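Local coordinates for glycosyl hydrolase (Streptomyces cattleya, PDB 7LR8), which probably cleaves the Manβ1-4GlcNAc disaccharide during bacterial N-glycan breakdown, as a glycoside hydrolase of family 5, subfamily 18, at residues B[248-253]-B[290-295]; B[159-164]-B[202-207]. The protein carries 1 engineered substitution. All coordinates share one frame; numbering follows the deposited sequence.

Overall arrangement
Both contacts join pieces that follow neighbouring strands of one (βα)8 barrel, but at different depths. Contact 1 (248-253 with 290-295) is buried on the outer wall, where a helix packs on the end of its neighbour and the turn after it, through valines, a cysteine and a carboxylate whose polar partners lie beyond the pair. Contact 2 (159-164 with 202-207) is a partly buried meeting of loops beyond the C-terminal ends of the strands, near the bound glycan; there a backbone carbonyl, a leucine methyl and a bridging water do the work. Their centres are 24 Å apart, yet the two meet: Trp202 and Tyr203 of contact 2 pack on Ala253, Tyr248, Leu249 and Leu252 of contact 1.

Contact 1: residues B[248-253]-B[290-295]; sequences YLVELA and DAVLDC
Glu251 and Cys295 mark the closest backbone approach, with 7.3 Å between their CA atoms, where helix 248-253 passes the turn at Asp294 and Cys295 that follows helix 281-293. That turn is held by the Cys295 N to Val292 O hydrogen bond (2.8 Å), and CB of Cys295 points at the facing helix. Two side chains of that helix meet it. Val250 sets CG1 against Cys295 CB at 3.9 Å; its other methyl, CG2, makes a looser approach to Val292 CG1 at 4.5 Å. The pairing is that of a (βα)8 barrel: helices 240-253 and 281-293 follow the adjacent strands 221-225 and 264-269 and lie side by side on the outer wall. Glu251 is the second neighbour. Its chain bends at chi2 (-56°) and brings the carboxylate alongside the cysteine, with OE2 3.2 Å from Cys295 CB and 3.5 Å from Cys295 SG, while Glu251 CG rests on the sulfur. These are packing contacts; the polar partners of the carboxylate lie outside the two segments: OE2 forms a salt bridge with Lys254 and OE1 a hydrogen bond with Thr397 OG1, tying the barrel helix to strand 397-400 of the C-terminal three-stranded sheet. Putting an alanine here would probably leave Lys254 without this carboxylate mate, cost Thr397 OG1 this hydrogen bond, and open a gap beside the Cys295 sulfur.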
# COMPACT_ATOMS: atom_id res chain seq x y z
N TYR B 248 -3.59 -32.45 14.67
CA TYR B 248 -4.29 -31.88 15.81
C TYR B 248 -5.28 -30.80 15.39
O TYR B 248 -6.42 -30.77 15.85
CB TYR B 248 -3.29 -31.28 16.78
CG TYR B 248 -3.90 -30.46 17.89
CD1 TYR B 248 -4.84 -31.01 18.75
CD2 TYR B 248 -3.49 -29.16 18.12
CE1 TYR B 248 -5.39 -30.27 19.79
CE2 TYR B 248 -4.02 -28.41 19.16
CZ TYR B 248 -4.97 -28.97 19.99
OH TYR B 248 -5.49 -28.23 21.02
N LEU B 249 -4.83 -29.85 14.55
CA LEU B 249 -5.74 -28.79 14.15
C LEU B 249 -6.94 -29.36 13.39
O LEU B 249 -8.07 -28.88 13.55
CB LEU B 249 -5.01 -27.75 13.29
CG LEU B 249 -4.13 -26.73 14.00
CD1 LEU B 249 -3.61 -25.74 12.97
CD2 LEU B 249 -4.88 -26.02 15.12
N VAL B 250 -6.70 -30.40 12.58
CA VAL B 250 -7.78 -31.04 11.84
C VAL B 250 -8.82 -31.59 12.81
O VAL B 250 -10.02 -31.32 12.67
CB VAL B 250 -7.22 -32.14 10.92
CG1 VAL B 250 -8.34 -33.08 10.42
CG2 VAL B 250 -6.45 -31.53 9.76
N GLU B 251 -8.38 -32.37 13.80
CA GLU B 251 -9.33 -33.00 14.71
C GLU B 251 -9.92 -31.99 15.69
O GLU B 251 -11.07 -32.15 16.12
CB GLU B 251 -8.67 -34.16 15.46
CG GLU B 251 -8.30 -35.31 14.54
CD GLU B 251 -9.49 -35.83 13.78
OE1 GLU B 251 -10.54 -36.08 14.42
OE2 GLU B 251 -9.38 -35.99 12.54
N LEU B 252 -9.16 -30.95 16.05
CA LEU B 252 -9.69 -29.92 16.93
C LEU B 252 -10.82 -29.16 16.25
O LEU B 252 -11.86 -28.90 16.87
CB LEU B 252 -8.57 -28.95 17.33
CG LEU B 252 -8.96 -27.75 18.21
CD1 LEU B 252 -9.46 -28.25 19.55
CD2 LEU B 252 -7.77 -26.82 18.39
N ALA B 253 -10.63 -28.81 14.98
CA ALA B 253 -11.61 -28.00 14.26
C ALA B 253 -12.96 -28.71 14.17
O ALA B 253 -14.01 -28.06 14.12
CB ALA B 253 -11.08 -27.67 12.87
N ASP B 290 1.65 -38.16 6.87
CA ASP B 290 1.15 -39.44 7.39
C ASP B 290 0.20 -39.21 8.56
O ASP B 290 -0.84 -39.87 8.65
CB ASP B 290 2.30 -40.34 7.83
CG ASP B 290 3.07 -40.95 6.68
OD1 ASP B 290 2.53 -41.05 5.56
OD2 ASP B 290 4.24 -41.33 6.90
N ALA B 291 0.54 -38.29 9.46
CA ALA B 291 -0.33 -38.03 10.60
C ALA B 291 -1.66 -37.44 10.15
O ALA B 291 -2.72 -37.82 10.66
CB ALA B 291 0.37 -37.10 11.59
N VAL B 292 -1.64 -36.53 9.18
CA VAL B 292 -2.88 -35.90 8.73
C VAL B 292 -3.74 -36.90 7.98
O VAL B 292 -4.96 -36.96 8.16
CB VAL B 292 -2.57 -34.66 7.89
CG1 VAL B 292 -3.86 -34.15 7.24
CG2 VAL B 292 -1.97 -33.58 8.76
N LEU B 293 -3.12 -37.72 7.12
CA LEU B 293 -3.90 -38.68 6.35
C LEU B 293 -4.45 -39.82 7.20
O LEU B 293 -5.24 -40.62 6.70
CB LEU B 293 -3.05 -39.23 5.19
CG LEU B 293 -2.68 -38.24 4.08
CD1 LEU B 293 -1.93 -38.96 2.97
CD2 LEU B 293 -3.90 -37.53 3.52
N ASP B 294 -4.04 -39.92 8.47
CA ASP B 294 -4.70 -40.81 9.43
C ASP B 294 -5.94 -40.17 10.07
O ASP B 294 -6.51 -40.73 11.01
CB ASP B 294 -3.69 -41.22 10.51
CG ASP B 294 -4.15 -42.43 11.31
OD1 ASP B 294 -4.64 -43.41 10.71
OD2 ASP B 294 -3.99 -42.39 12.56
N CYS B 295 -6.35 -39.00 9.58
CA CYS B 295 -7.54 -38.30 10.03
C CYS B 295 -8.61 -38.41 8.96
O CYS B 295 -8.31 -38.12 7.79
CB CYS B 295 -7.25 -36.83 10.30
SG CYS B 295 -6.09 -36.53 11.63

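Contact 2: residues B[159-164]-B[202-207]; sequences GHPHPD and WYLDDH
Leu204 drives one methyl into the backbone of the facing loop: its CD1 sits 3.4 Å from His160 O and, more loosely, 4.4 Å from Pro161 CD. Its chi1 of -103° lies off the staggered positions, and in this setting CD1 meets the carbonyl oxygen. The peptide between His160 and Pro161 is cis, and the proline doubles back on its predecessor, with Pro161 CB over the centre of the His160 imidazole, 3.7 Å above its plane. This is the close-packed part. Alongside it the fit slackens: His160 O and His207 ND1 stand 4.5 Å apart, too far to bond, and a water fills in. It donates to His160 O at 2.7 Å and pairs with His207 ND1 at 2.8 Å, lying at the edge of that imidazole and in its plane. The far nitrogen of the ring, NE2, is hydrogen-bonded to Asn155 ND2, so both ring nitrogens have a partner, which fixes the rotation of the ring. The His160 ring itself is on the exposed side. Each segment is folded back locally, 204-207 as a type II beta turn and 159-162 by the His162 N to Gly159 O bond. Pro161 comes to about 7 Å from a bound N-acetylglucosamine, and the His207 side chain to about 8 Å from that of the engineered Ala153, consistent with loops that flank the sugar site. The first loop runs from strand 145-152 toward helix 170-187, with His162 meeting Trp113 of the second subunit; the other leaves helix 200-203, whose Trp202 packs on strand 221-225 and helix 240-253.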
# COMPACT_ATOMS: atom_id res chain seq x y z
N GLY B 159 -6.89 -7.84 15.66
CA GLY B 159 -6.53 -7.62 17.05
C GLY B 159 -5.07 -7.95 17.30
O GLY B 159 -4.29 -8.16 16.37
N HIS B 160 -4.72 -7.96 18.58
CA HIS B 160 -3.38 -8.34 19.01
C HIS B 160 -2.97 -9.67 18.37
O HIS B 160 -3.80 -10.58 18.24
CB HIS B 160 -3.36 -8.45 20.54
CG HIS B 160 -2.04 -8.90 21.10
ND1 HIS B 160 -1.69 -10.23 21.22
CD2 HIS B 160 -0.99 -8.19 21.57
CE1 HIS B 160 -0.48 -10.32 21.74
NE2 HIS B 160 -0.03 -9.10 21.96
N PRO B 161 -1.69 -9.83 17.97
CA PRO B 161 -0.57 -8.89 18.12
C PRO B 161 -0.34 -7.92 16.95
O PRO B 161 0.75 -7.32 16.89
CB PRO B 161 0.63 -9.84 18.25
CG PRO B 161 0.26 -10.98 17.39
CD PRO B 161 -1.23 -11.15 17.52
N HIS B 162 -1.31 -7.73 16.05
CA HIS B 162 -1.13 -6.77 14.97
C HIS B 162 -0.79 -5.39 15.55
O HIS B 162 -1.37 -4.98 16.56
CB HIS B 162 -2.38 -6.66 14.10
CG HIS B 162 -2.12 -6.00 12.78
ND1 HIS B 162 -2.06 -4.63 12.62
CD2 HIS B 162 -1.84 -6.52 11.56
CE1 HIS B 162 -1.79 -4.34 11.36
NE2 HIS B 162 -1.65 -5.47 10.70
N PRO B 163 0.14 -4.66 14.94
CA PRO B 163 0.55 -3.36 15.50
C PRO B 163 -0.49 -2.27 15.34
O PRO B 163 -0.38 -1.24 16.02
CB PRO B 163 1.82 -3.02 14.71
CG PRO B 163 1.71 -3.80 13.45
CD PRO B 163 0.98 -5.07 13.80
N ASP B 164 -1.49 -2.44 14.47
CA ASP B 164 -2.45 -1.37 14.21
C ASP B 164 -3.76 -1.98 13.74
O ASP B 164 -4.17 -1.78 12.59
CB ASP B 164 -1.87 -0.40 13.17
CG ASP B 164 -2.75 0.84 12.95
OD1 ASP B 164 -3.64 1.14 13.77
OD2 ASP B 164 -2.51 1.51 11.94
N TRP B 202 -8.12 -20.40 16.96
CA TRP B 202 -8.22 -21.53 17.87
C TRP B 202 -7.47 -21.32 19.18
O TRP B 202 -7.80 -21.98 20.17
CB TRP B 202 -7.70 -22.81 17.21
CG TRP B 202 -8.16 -22.95 15.80
CD1 TRP B 202 -7.50 -22.55 14.67
CD2 TRP B 202 -9.39 -23.52 15.35
NE1 TRP B 202 -8.24 -22.83 13.56
CE2 TRP B 202 -9.41 -23.43 13.95
CE3 TRP B 202 -10.48 -24.09 16.01
CZ2 TRP B 202 -10.48 -23.89 13.19
CZ3 TRP B 202 -11.54 -24.55 15.25
CH2 TRP B 202 -11.53 -24.45 13.86
N TYR B 203 -6.48 -20.43 19.22
CA TYR B 203 -5.50 -20.41 20.29
C TYR B 203 -5.52 -19.16 21.17
O TYR B 203 -5.02 -19.22 22.30
CB TYR B 203 -4.09 -20.56 19.71
CG TYR B 203 -3.72 -21.92 19.18
CD1 TYR B 203 -4.58 -23.02 19.31
CD2 TYR B 203 -2.51 -22.12 18.55
CE1 TYR B 203 -4.20 -24.28 18.82
CE2 TYR B 203 -2.13 -23.36 18.06
CZ TYR B 203 -2.97 -24.43 18.20
OH TYR B 203 -2.56 -25.66 17.71
N LEU B 204 -6.07 -18.04 20.69
CA LEU B 204 -5.93 -16.73 21.34
C LEU B 204 -7.24 -16.35 22.03
O LEU B 204 -8.24 -16.10 21.36
CB LEU B 204 -5.55 -15.66 20.33
CG LEU B 204 -4.13 -15.12 20.20
CD1 LEU B 204 -4.18 -13.73 19.59
CD2 LEU B 204 -3.44 -15.09 21.56
N ASP B 205 -7.21 -16.27 23.36
CA ASP B 205 -8.37 -15.76 24.08
C ASP B 205 -8.69 -14.35 23.60
O ASP B 205 -7.79 -13.56 23.30
CB ASP B 205 -8.12 -15.75 25.59
CG ASP B 205 -7.82 -17.13 26.15
OD1 ASP B 205 -8.26 -18.14 25.57
OD2 ASP B 205 -7.14 -17.20 27.18
N ASP B 206 -9.98 -14.05 23.49
CA ASP B 206 -10.50 -12.73 23.12
C ASP B 206 -10.24 -12.36 21.66
O ASP B 206 -10.58 -11.25 21.25
CB ASP B 206 -9.95 -11.62 24.02
CG ASP B 206 -10.20 -11.90 25.49
OD1 ASP B 206 -11.32 -12.36 25.83
OD2 ASP B 206 -9.28 -11.67 26.31
N HIS B 207 -9.67 -13.25 20.85
CA HIS B 207 -9.54 -12.98 19.42
C HIS B 207 -10.92 -12.97 18.77
O HIS B 207 -11.74 -13.85 19.06
CB HIS B 207 -8.63 -14.04 18.78
CG HIS B 207 -8.32 -13.79 17.34
ND1 HIS B 207 -7.51 -12.74 16.93
CD2 HIS B 207 -8.67 -14.46 16.22
CE1 HIS B 207 -7.39 -12.78 15.61
NE2 HIS B 207 -8.10 -13.80 15.15
O HOH W 1 -6.46 -10.83 18.72